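Local coordinates for Ras-associated and pleckstrin homology domains-containing protein 1 (Homo sapiens, PDB 4GN1), which mediates localised membrane signals, targeting EVL and VASP to the leading edge, and is implicated in regulating lamellipodial dynamics while negatively regulating cell adhesion, at residues I8-S13 and W47-T52; Q30-L35 and L83-R88; M58-E63 and V69-N74. All coordinates share one frame; numbering follows the deposited sequence.

Contact 1 (I8-S13 and W47-T52); sequences IRVHMS and WSLVET
Within the ubiquitin-like beta-grasp fold of the Ras-associating domain, V10 on strand 5-11 meets L49 on strand 47-53. Strand 83-87 runs between these two, so the segments touch by side chain alone. V10 and L49 have their CA atoms 8.8 Å apart, yet V10 CG1 and L49 CD1 close to 4.2 Å. L49 gets there through its second torsion: CG lies roughly anti to the backbone N (chi1 -162°), and a chi2 near +66° turns the CD1 branch toward the valine. On the side of the sheet that carries helix 28-39, L49 also packs on V28 and L35, while V10 rests on F85 of the intervening strand.

Just past the end of strand 5-11 the second touch is different in kind. S13 OG lies in the plane of the W47 ring, at its edge, 3.9 Å from CZ3. That hydroxyl also makes a weak hydrogen bond to F85 O.

With no hydrogen bond between the segments, the touch is one loose apolar pair and a hydroxyl at a ring edge; F85, between them, touches V10 and stacks with W47.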
loop_
_atom_site.group_PDB
_atom_site.type_symbol
_atom_site.label_atom_id
_atom_site.label_comp_id
_atom_site.label_asym_id
_atom_site.label_seq_id
_atom_site.Cartn_x
_atom_site.Cartn_y
_atom_site.Cartn_z
ATOM N N ILE A 8 1.427 -17.123 -15.356
ATOM C CA ILE A 8 1.874 -15.743 -15.231
ATOM C C ILE A 8 3.378 -15.643 -15.483
ATOM O O ILE A 8 4.099 -16.633 -15.378
ATOM C CB ILE A 8 1.537 -15.162 -13.837
ATOM C CG1 ILE A 8 2.274 -15.929 -12.737
ATOM C CG2 ILE A 8 0.040 -15.234 -13.605
ATOM C CD1 ILE A 8 2.238 -15.259 -11.386
ATOM N N ARG A 9 3.832 -14.448 -15.837
ATOM C CA ARG A 9 5.257 -14.168 -15.957
ATOM C C ARG A 9 5.642 -13.226 -14.842
ATOM O O ARG A 9 4.999 -12.203 -14.647
ATOM C CB ARG A 9 5.603 -13.530 -17.306
ATOM C CG ARG A 9 7.091 -13.486 -17.607
ATOM C CD ARG A 9 7.346 -13.307 -19.096
ATOM N NE ARG A 9 7.164 -11.926 -19.544
ATOM C CZ ARG A 9 8.156 -11.033 -19.658
ATOM N NH1 ARG A 9 9.414 -11.384 -19.357
ATOM N NH2 ARG A 9 7.901 -9.788 -20.087
ATOM N N VAL A 10 6.703 -13.589 -14.130
ATOM C CA VAL A 10 7.148 -12.858 -12.949
ATOM C C VAL A 10 8.585 -12.401 -13.138
ATOM O O VAL A 10 9.452 -13.212 -13.491
ATOM C CB VAL A 10 7.074 -13.728 -11.661
ATOM C CG1 VAL A 10 7.455 -12.913 -10.449
ATOM C CG2 VAL A 10 5.681 -14.276 -11.444
ATOM N N HIS A 11 8.830 -11.116 -12.890
ATOM C CA HIS A 11 10.198 -10.579 -12.861
ATOM C C HIS A 11 10.862 -10.759 -11.539
ATOM O O HIS A 11 10.325 -10.375 -10.499
ATOM C CB HIS A 11 10.239 -9.132 -13.325
ATOM C CG HIS A 11 9.754 -8.961 -14.741
ATOM N ND1 HIS A 11 8.435 -8.992 -15.069
ATOM C CD2 HIS A 11 10.450 -8.825 -15.930
ATOM C CE1 HIS A 11 8.305 -8.853 -16.399
ATOM N NE2 HIS A 11 9.540 -8.749 -16.926
ATOM N N MET A 12 12.029 -11.390 -11.570
ATOM C CA MET A 12 12.779 -11.665 -10.342
ATOM C C MET A 12 13.646 -10.484 -9.967
ATOM O O MET A 12 13.667 -9.434 -10.645
ATOM C CB MET A 12 13.609 -12.964 -10.423
ATOM C CG MET A 12 12.853 -14.168 -10.980
ATOM S SD MET A 12 11.343 -14.599 -10.076
ATOM C CE MET A 12 11.954 -15.842 -8.914
ATOM N N SER A 13 14.355 -10.670 -8.867
ATOM C CA SER A 13 15.053 -9.591 -8.196
ATOM C C SER A 13 16.210 -9.093 -9.051
ATOM O O SER A 13 16.606 -7.934 -8.935
ATOM C CB SER A 13 15.546 -10.067 -6.828
ATOM O OG SER A 13 14.703 -11.099 -6.314
ATOM N N TRP A 47 9.449 -11.668 1.455
ATOM C CA TRP A 47 9.225 -11.933 0.035
ATOM C C TRP A 47 7.867 -11.451 -0.356
ATOM O O TRP A 47 6.881 -11.725 0.320
ATOM C CB TRP A 47 9.437 -13.405 -0.323
ATOM C CG TRP A 47 10.903 -13.751 -0.239
ATOM C CD1 TRP A 47 11.554 -14.423 0.786
ATOM C CD2 TRP A 47 11.966 -13.379 -1.182
ATOM N NE1 TRP A 47 12.907 -14.512 0.536
ATOM C CE2 TRP A 47 13.218 -13.914 -0.624
ATOM C CE3 TRP A 47 12.003 -12.707 -2.395
ATOM C CZ2 TRP A 47 14.436 -13.762 -1.264
ATOM C CZ3 TRP A 47 13.240 -12.563 -3.040
ATOM C CH2 TRP A 47 14.428 -13.080 -2.486
ATOM N N SER A 48 7.812 -10.697 -1.442
ATOM C CA SER A 48 6.613 -9.986 -1.805
ATOM C C SER A 48 6.320 -10.122 -3.284
ATOM O O SER A 48 7.209 -10.362 -4.098
ATOM C CB SER A 48 6.781 -8.504 -1.461
ATOM O OG SER A 48 6.994 -8.317 -0.060
ATOM N N LEU A 49 5.061 -9.957 -3.627
ATOM C CA LEU A 49 4.677 -9.880 -5.007
ATOM C C LEU A 49 4.191 -8.464 -5.207
ATOM O O LEU A 49 3.321 -7.951 -4.466
ATOM C CB LEU A 49 3.592 -10.894 -5.343
ATOM C CG LEU A 49 3.406 -11.216 -6.828
ATOM C CD1 LEU A 49 4.602 -11.937 -7.469
ATOM C CD2 LEU A 49 2.142 -12.044 -6.997
ATOM N N VAL A 50 4.785 -7.831 -6.204
ATOM C CA VAL A 50 4.587 -6.428 -6.465
ATOM C C VAL A 50 4.033 -6.304 -7.882
ATOM O O VAL A 50 4.524 -6.984 -8.798
ATOM C CB VAL A 50 5.954 -5.717 -6.370
ATOM C CG1 VAL A 50 5.835 -4.241 -6.712
ATOM C CG2 VAL A 50 6.588 -5.934 -4.995
ATOM N N GLU A 51 3.013 -5.460 -8.071
ATOM C CA GLU A 51 2.546 -5.136 -9.436
ATOM C C GLU A 51 2.916 -3.709 -9.788
ATOM O O GLU A 51 2.881 -2.834 -8.912
ATOM C CB GLU A 51 1.030 -5.391 -9.631
ATOM C CG GLU A 51 0.074 -4.421 -8.938
ATOM C CD GLU A 51 -1.398 -4.740 -9.167
ATOM O OE1 GLU A 51 -2.224 -4.356 -8.328
ATOM O OE2 GLU A 51 -1.755 -5.385 -10.167
ATOM N N THR A 52 3.321 -3.479 -11.035
ATOM C CA THR A 52 3.427 -2.118 -11.515
ATOM C C THR A 52 2.180 -1.821 -12.343
ATOM O O THR A 52 1.650 -2.729 -13.005
ATOM C CB THR A 52 4.693 -1.846 -12.378
ATOM O OG1 THR A 52 4.597 -2.553 -13.630
ATOM C CG2 THR A 52 6.000 -2.187 -11.626
#

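Contact 2 (Q30-L35 and L83-R88); sequences QVLDNL and LIFMER
F85 carries this contact: from strand 83-87 its ring projects at helix 28-39 and is met there by L35 and L32, two leucines nearly a turn apart on the same side of the helix. Its CG stands anti to the backbone N (chi1 173°), which swings the ring off the sheet and up to the helix. The CA atoms of L35 and F85 are 7.8 Å apart.

L35 takes the face. Its CB lies over the ring 3.9 Å from the F85 centroid and 18° off the ring normal, a CH-pi contact displaced toward CE1, from which CB is 3.7 Å away. The rest of the leucine runs back past the ring in the opposite sense to the phenylalanine side chain, bringing L35 CD1 to 3.7 Å from F85 CD1. One residue therefore follows the ring from its outer rim back to its root.

L32 comes in from the side. Its CD2 methyl sits in the ring plane, against the edge formed by CD1 and CE1, with L32 CD2 to F85 CD1 at 3.6 Å. Further round, M12 touches the same phenylalanine, and L32 also rests on L49 of strand 47-53.

All three residues are buried, and no hydrogen bond crosses between the segments. This is the helix-on-sheet core of the beta-grasp fold, and a face and an edge of F85 held by two different leucines should leave the ring little room to tilt.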
loop_
_atom_site.group_PDB
_atom_site.type_symbol
_atom_site.label_atom_id
_atom_site.label_comp_id
_atom_site.label_asym_id
_atom_site.label_seq_id
_atom_site.Cartn_x
_atom_site.Cartn_y
_atom_site.Cartn_z
ATOM N N GLN A 30 -0.200 -18.077 -1.250
ATOM C CA GLN A 30 0.034 -19.359 -1.911
ATOM C C GLN A 30 0.960 -19.291 -3.120
ATOM O O GLN A 30 1.754 -20.191 -3.331
ATOM C CB GLN A 30 -1.286 -19.999 -2.318
ATOM C CG GLN A 30 -2.004 -20.653 -1.155
ATOM C CD GLN A 30 -3.415 -21.040 -1.496
ATOM O OE1 GLN A 30 -4.280 -20.184 -1.758
ATOM N NE2 GLN A 30 -3.670 -22.336 -1.478
ATOM N N VAL A 31 0.823 -18.237 -3.915
ATOM C CA VAL A 31 1.656 -18.013 -5.081
ATOM C C VAL A 31 3.081 -17.717 -4.668
ATOM O O VAL A 31 4.009 -18.282 -5.229
ATOM C CB VAL A 31 1.084 -16.857 -5.932
ATOM C CG1 VAL A 31 2.110 -16.314 -6.917
ATOM C CG2 VAL A 31 -0.218 -17.309 -6.603
ATOM N N LEU A 32 3.257 -16.852 -3.674
ATOM C CA LEU A 32 4.586 -16.604 -3.109
ATOM C C LEU A 32 5.258 -17.854 -2.525
ATOM O O LEU A 32 6.470 -18.057 -2.707
ATOM C CB LEU A 32 4.514 -15.527 -2.031
ATOM C CG LEU A 32 4.357 -14.089 -2.540
ATOM C CD1 LEU A 32 4.039 -13.185 -1.364
ATOM C CD2 LEU A 32 5.601 -13.594 -3.253
ATOM N N ASP A 33 4.492 -18.694 -1.827
ATOM C CA ASP A 33 5.069 -19.938 -1.305
ATOM C C ASP A 33 5.658 -20.786 -2.430
ATOM O O ASP A 33 6.743 -21.400 -2.275
ATOM C CB ASP A 33 4.095 -20.709 -0.420
ATOM C CG ASP A 33 3.819 -20.002 0.902
ATOM O OD1 ASP A 33 4.527 -19.077 1.299
ATOM O OD2 ASP A 33 2.868 -20.356 1.589
ATOM N N ASN A 34 4.982 -20.783 -3.575
ATOM C CA ASN A 34 5.491 -21.461 -4.761
ATOM C C ASN A 34 6.709 -20.771 -5.352
ATOM O O ASN A 34 7.700 -21.424 -5.651
ATOM C CB ASN A 34 4.390 -21.643 -5.815
ATOM C CG ASN A 34 3.384 -22.694 -5.414
ATOM O OD1 ASN A 34 3.644 -23.505 -4.528
ATOM N ND2 ASN A 34 2.219 -22.676 -6.037
ATOM N N LEU A 35 6.661 -19.453 -5.498
ATOM C CA LEU A 35 7.837 -18.736 -5.948
ATOM C C LEU A 35 9.077 -19.039 -5.069
ATOM O O LEU A 35 10.178 -19.269 -5.585
ATOM C CB LEU A 35 7.564 -17.235 -6.049
ATOM C CG LEU A 35 6.803 -16.831 -7.305
ATOM C CD1 LEU A 35 6.146 -15.458 -7.154
ATOM C CD2 LEU A 35 7.742 -16.881 -8.500
ATOM N N LEU A 83 4.556 -8.115 -12.937
ATOM C CA LEU A 83 4.570 -8.715 -11.634
ATOM C C LEU A 83 6.028 -8.823 -11.256
ATOM O O LEU A 83 6.876 -9.139 -12.104
ATOM C CB LEU A 83 3.927 -10.087 -11.682
ATOM C CG LEU A 83 2.508 -10.294 -11.128
ATOM C CD1 LEU A 83 1.634 -9.049 -11.149
ATOM C CD2 LEU A 83 1.804 -11.462 -11.793
ATOM N N ILE A 84 6.326 -8.534 -9.992
ATOM C CA ILE A 84 7.686 -8.581 -9.517
ATOM C C ILE A 84 7.781 -9.308 -8.178
ATOM O O ILE A 84 7.101 -8.956 -7.204
ATOM C CB ILE A 84 8.313 -7.171 -9.389
ATOM C CG1 ILE A 84 8.001 -6.321 -10.620
ATOM C CG2 ILE A 84 9.820 -7.283 -9.191
ATOM C CD1 ILE A 84 8.689 -4.965 -10.660
ATOM N N PHE A 85 8.673 -10.294 -8.141
ATOM C CA PHE A 85 8.942 -11.069 -6.954
ATOM C C PHE A 85 10.245 -10.585 -6.353
ATOM O O PHE A 85 11.295 -10.797 -6.929
ATOM C CB PHE A 85 9.028 -12.539 -7.335
ATOM C CG PHE A 85 9.470 -13.431 -6.227
ATOM C CD1 PHE A 85 8.647 -13.661 -5.131
ATOM C CD2 PHE A 85 10.689 -14.052 -6.286
ATOM C CE1 PHE A 85 9.050 -14.504 -4.110
ATOM C CE2 PHE A 85 11.100 -14.897 -5.271
ATOM C CZ PHE A 85 10.284 -15.127 -4.185
ATOM N N MET A 86 10.158 -9.904 -5.216
ATOM C CA MET A 86 11.321 -9.323 -4.511
ATOM C C MET A 86 11.026 -9.170 -3.020
ATOM O O MET A 86 9.880 -9.125 -2.612
ATOM C CB MET A 86 11.682 -7.940 -5.074
ATOM C CG MET A 86 10.522 -6.948 -5.092
ATOM S SD MET A 86 10.881 -5.404 -5.980
ATOM C CE MET A 86 12.524 -5.053 -5.327
ATOM N N GLU A 87 12.071 -9.088 -2.217
ATOM C CA GLU A 87 11.929 -8.791 -0.813
ATOM C C GLU A 87 11.536 -7.344 -0.660
ATOM O O GLU A 87 12.189 -6.452 -1.209
ATOM C CB GLU A 87 13.266 -8.979 -0.127
ATOM C CG GLU A 87 13.510 -10.365 0.405
ATOM C CD GLU A 87 14.981 -10.589 0.601
ATOM O OE1 GLU A 87 15.375 -10.901 1.734
ATOM O OE2 GLU A 87 15.743 -10.415 -0.391
ATOM N N ARG A 88 10.462 -7.096 0.069
ATOM C CA ARG A 88 10.110 -5.716 0.407
ATOM C C ARG A 88 9.972 -5.586 1.921
ATOM O O ARG A 88 9.116 -6.226 2.531
ATOM C CB ARG A 88 8.833 -5.288 -0.326
ATOM C CG ARG A 88 8.956 -5.281 -1.859
ATOM C CD ARG A 88 9.890 -4.198 -2.383
ATOM N NE ARG A 88 9.349 -2.874 -2.087
ATOM C CZ ARG A 88 8.754 -2.073 -2.965
ATOM N NH1 ARG A 88 8.660 -2.423 -4.238
ATOM N NH2 ARG A 88 8.300 -0.894 -2.564
#

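Contact 3 (M58-E63 and V69-N74). With MLI (malonate ion), chain E.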
loop_
_atom_site.group_PDB
_atom_site.type_symbol
_atom_site.label_atom_id
_atom_site.label_comp_id
_atom_site.label_asym_id
_atom_site.label_seq_id
_atom_site.Cartn_x
_atom_site.Cartn_y
_atom_site.Cartn_z
ATOM N N MET A 58 3.507 3.537 -11.290
ATOM C CA MET A 58 3.409 3.354 -9.855
ATOM C C MET A 58 3.383 1.858 -9.520
ATOM O O MET A 58 3.342 1.012 -10.417
ATOM C CB MET A 58 2.156 4.083 -9.326
ATOM C CG MET A 58 0.872 3.551 -9.936
ATOM S SD MET A 58 -0.632 4.370 -9.394
ATOM C CE MET A 58 -0.642 5.780 -10.495
ATOM N N GLU A 59 3.394 1.507 -8.242
ATOM C CA GLU A 59 3.437 0.091 -7.915
ATOM C C GLU A 59 2.873 -0.184 -6.539
ATOM O O GLU A 59 2.909 0.690 -5.679
ATOM C CB GLU A 59 4.876 -0.414 -7.983
ATOM C CG GLU A 59 5.749 0.160 -6.886
ATOM C CD GLU A 59 7.127 -0.473 -6.803
ATOM O OE1 GLU A 59 7.679 -0.875 -7.873
ATOM O OE2 GLU A 59 7.651 -0.533 -5.649
ATOM N N ARG A 60 2.351 -1.389 -6.314
ATOM C CA ARG A 60 1.974 -1.763 -4.962
ATOM C C ARG A 60 2.369 -3.183 -4.641
ATOM O O ARG A 60 2.456 -4.048 -5.532
ATOM C CB ARG A 60 0.471 -1.545 -4.709
ATOM C CG ARG A 60 -0.505 -2.414 -5.498
ATOM C CD ARG A 60 -1.971 -2.193 -5.038
ATOM N NE ARG A 60 -2.857 -3.251 -5.529
ATOM C CZ ARG A 60 -3.353 -4.236 -4.764
ATOM N NH1 ARG A 60 -3.085 -4.304 -3.460
ATOM N NH2 ARG A 60 -4.134 -5.167 -5.303
ATOM N N ILE A 61 2.629 -3.414 -3.365
ATOM C CA ILE A 61 2.800 -4.753 -2.858
ATOM C C ILE A 61 1.407 -5.288 -2.553
ATOM O O ILE A 61 0.673 -4.693 -1.779
ATOM C CB ILE A 61 3.657 -4.751 -1.587
ATOM C CG1 ILE A 61 5.002 -4.091 -1.860
ATOM C CG2 ILE A 61 3.821 -6.168 -1.017
ATOM C CD1 ILE A 61 5.588 -3.382 -0.656
ATOM N N PHE A 62 1.027 -6.381 -3.208
ATOM C CA PHE A 62 -0.246 -7.045 -2.935
ATOM C C PHE A 62 -0.269 -7.447 -1.488
ATOM O O PHE A 62 0.782 -7.778 -0.941
ATOM C CB PHE A 62 -0.353 -8.338 -3.735
ATOM C CG PHE A 62 -0.587 -8.138 -5.190
ATOM C CD1 PHE A 62 -1.783 -7.623 -5.647
ATOM C CD2 PHE A 62 0.384 -8.476 -6.106
ATOM C CE1 PHE A 62 -2.011 -7.448 -6.993
ATOM C CE2 PHE A 62 0.158 -8.314 -7.462
ATOM C CZ PHE A 62 -1.044 -7.808 -7.903
ATOM N N GLU A 63 -1.452 -7.430 -0.867
ATOM C CA GLU A 63 -1.594 -8.112 0.410
ATOM C C GLU A 63 -1.756 -9.614 0.141
ATOM O O GLU A 63 -2.351 -10.043 -0.871
ATOM C CB GLU A 63 -2.761 -7.564 1.247
ATOM C CG GLU A 63 -2.866 -6.033 1.301
ATOM C CD GLU A 63 -1.643 -5.328 1.894
ATOM O OE1 GLU A 63 -1.443 -4.139 1.520
ATOM O OE2 GLU A 63 -0.906 -5.912 2.746
ATOM N N VAL A 69 -5.520 -13.966 -9.339
ATOM C CA VAL A 69 -6.163 -14.030 -10.628
ATOM C C VAL A 69 -7.184 -12.928 -10.729
ATOM O O VAL A 69 -7.225 -12.239 -11.737
ATOM C CB VAL A 69 -6.780 -15.419 -10.945
ATOM C CG1 VAL A 69 -7.707 -15.351 -12.159
ATOM C CG2 VAL A 69 -5.678 -16.408 -11.231
ATOM N N GLU A 70 -7.981 -12.749 -9.683
ATOM C CA GLU A 70 -8.997 -11.690 -9.645
ATOM C C GLU A 70 -8.420 -10.297 -9.829
ATOM O O GLU A 70 -9.031 -9.448 -10.471
ATOM C CB GLU A 70 -9.844 -11.809 -8.374
ATOM C CG GLU A 70 -10.364 -10.533 -7.720
ATOM C CD GLU A 70 -10.927 -10.844 -6.327
ATOM O OE1 GLU A 70 -10.594 -10.175 -5.336
ATOM O OE2 GLU A 70 -11.666 -11.830 -6.202
ATOM N N ASN A 71 -7.236 -10.061 -9.291
ATOM C CA ASN A 71 -6.631 -8.770 -9.476
ATOM C C ASN A 71 -6.138 -8.572 -10.900
ATOM O O ASN A 71 -6.245 -7.469 -11.461
ATOM C CB ASN A 71 -5.539 -8.566 -8.451
ATOM C CG ASN A 71 -6.105 -8.099 -7.124
ATOM O OD1 ASN A 71 -6.672 -7.019 -7.033
ATOM N ND2 ASN A 71 -5.981 -8.913 -6.106
ATOM N N LEU A 72 -5.647 -9.659 -11.492
ATOM C CA LEU A 72 -5.072 -9.619 -12.815
ATOM C C LEU A 72 -6.131 -9.355 -13.870
ATOM O O LEU A 72 -5.827 -8.717 -14.877
ATOM C CB LEU A 72 -4.321 -10.909 -13.142
ATOM C CG LEU A 72 -3.014 -11.278 -12.437
ATOM C CD1 LEU A 72 -2.398 -12.463 -13.169
ATOM C CD2 LEU A 72 -2.003 -10.135 -12.348
ATOM N N LEU A 73 -7.354 -9.836 -13.648
ATOM C CA LEU A 73 -8.465 -9.543 -14.550
ATOM C C LEU A 73 -8.754 -8.033 -14.673
ATOM O O LEU A 73 -9.319 -7.603 -15.670
ATOM C CB LEU A 73 -9.739 -10.293 -14.144
ATOM C CG LEU A 73 -9.663 -11.813 -14.186
ATOM C CD1 LEU A 73 -10.961 -12.463 -13.742
ATOM C CD2 LEU A 73 -9.248 -12.313 -15.559
ATOM N N ASN A 74 -8.361 -7.243 -13.675
ATOM C CA ASN A 74 -8.394 -5.799 -13.804
ATOM C C ASN A 74 -7.450 -5.199 -14.836
ATOM O O ASN A 74 -7.573 -4.048 -15.185
ATOM C CB ASN A 74 -8.139 -5.153 -12.460
ATOM C CG ASN A 74 -9.274 -5.369 -11.513
ATOM O OD1 ASN A 74 -10.432 -5.434 -11.919
ATOM N ND2 ASN A 74 -8.959 -5.490 -10.245
HETATM C C1 MLI E . -4.877 -3.976 -10.227
HETATM C C2 MLI E . -5.304 -5.003 -9.176
HETATM C C3 MLI E . -4.633 -2.608 -9.584
HETATM O O6 MLI E . -6.436 -5.504 -9.274
HETATM O O7 MLI E . -4.536 -5.328 -8.232
HETATM O O8 MLI E . -4.753 -2.494 -8.354
HETATM O O9 MLI E . -4.308 -1.623 -10.294
#
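Segments 58-63 and 69-74 are joined by a short connection and come no nearer than 9.3 Å between the CA atoms of N71, on the helix, and F62, just after the end of strand 58-61, so side chains and a bound malonate fill the gap. F62 CE1 comes to 4.0 Å from N71 CB, the two side chains passing one another head to tail.

R60 reaches across beside them. Its CG occupies the crowded position between backbone N and carbonyl carbon (chi1 66°), and the chain then runs extended to NE. The R60 and N71 side chains meet nearly perpendicular, with the guanidinium and amide planes 65° apart and R60 NH2 3.6 Å from N71 OD1. The arginine also binds the malonate: R60 NH2 gives O7 of the ion a nearly straight hydrogen bond of 3.0 Å (170°), O7 lying in the guanidinium plane. R60 NE adds only a weak bond to malonate O8, at 3.5 Å. From the helix side, N74 ND2 donates to malonate O6 at 2.7 Å. The edge of the F62 ring also faces the ion, with CE1 3.5 Å from O7.

E66 ties the two sides together, forming a salt bridge with R60 NH1 and accepting a hydrogen bond from N71 ND2. The malonate, probably from the crystallisation liquor, is further held by N184, Y186 and K206, which lie in the PH domain range.

Arginine, lysine and neutral donors thus gather round the malonate, while E66, with E51 of the neighbouring strand, probably offsets the charge of R60 and holds its guanidinium in place. The pocket is anion-binding in this crystal and lies where the two domains meet.

Contacts 1 and 2, with centres about 6 Å apart, share the same core: strand 83-87 of contact 2 lies between the two strands of contact 1, and S48 N and V50 O are probably hydrogen-bonded to M86 O (2.8 Å) and I84 N (2.7 Å). Contact 3 follows on the next strand, its centre about 10 Å from that of contact 1 and about 13 Å from that of contact 2. E51 OE1 of 47-52 forms a salt bridge with R60 NE at 3.1 Å, so E51 of contact 1 backs the arginine that binds the malonate in contact 3. Elsewhere, R88 NH1 forms a 2.6 Å salt bridge with E59 OE2, joining contacts 2 and 3.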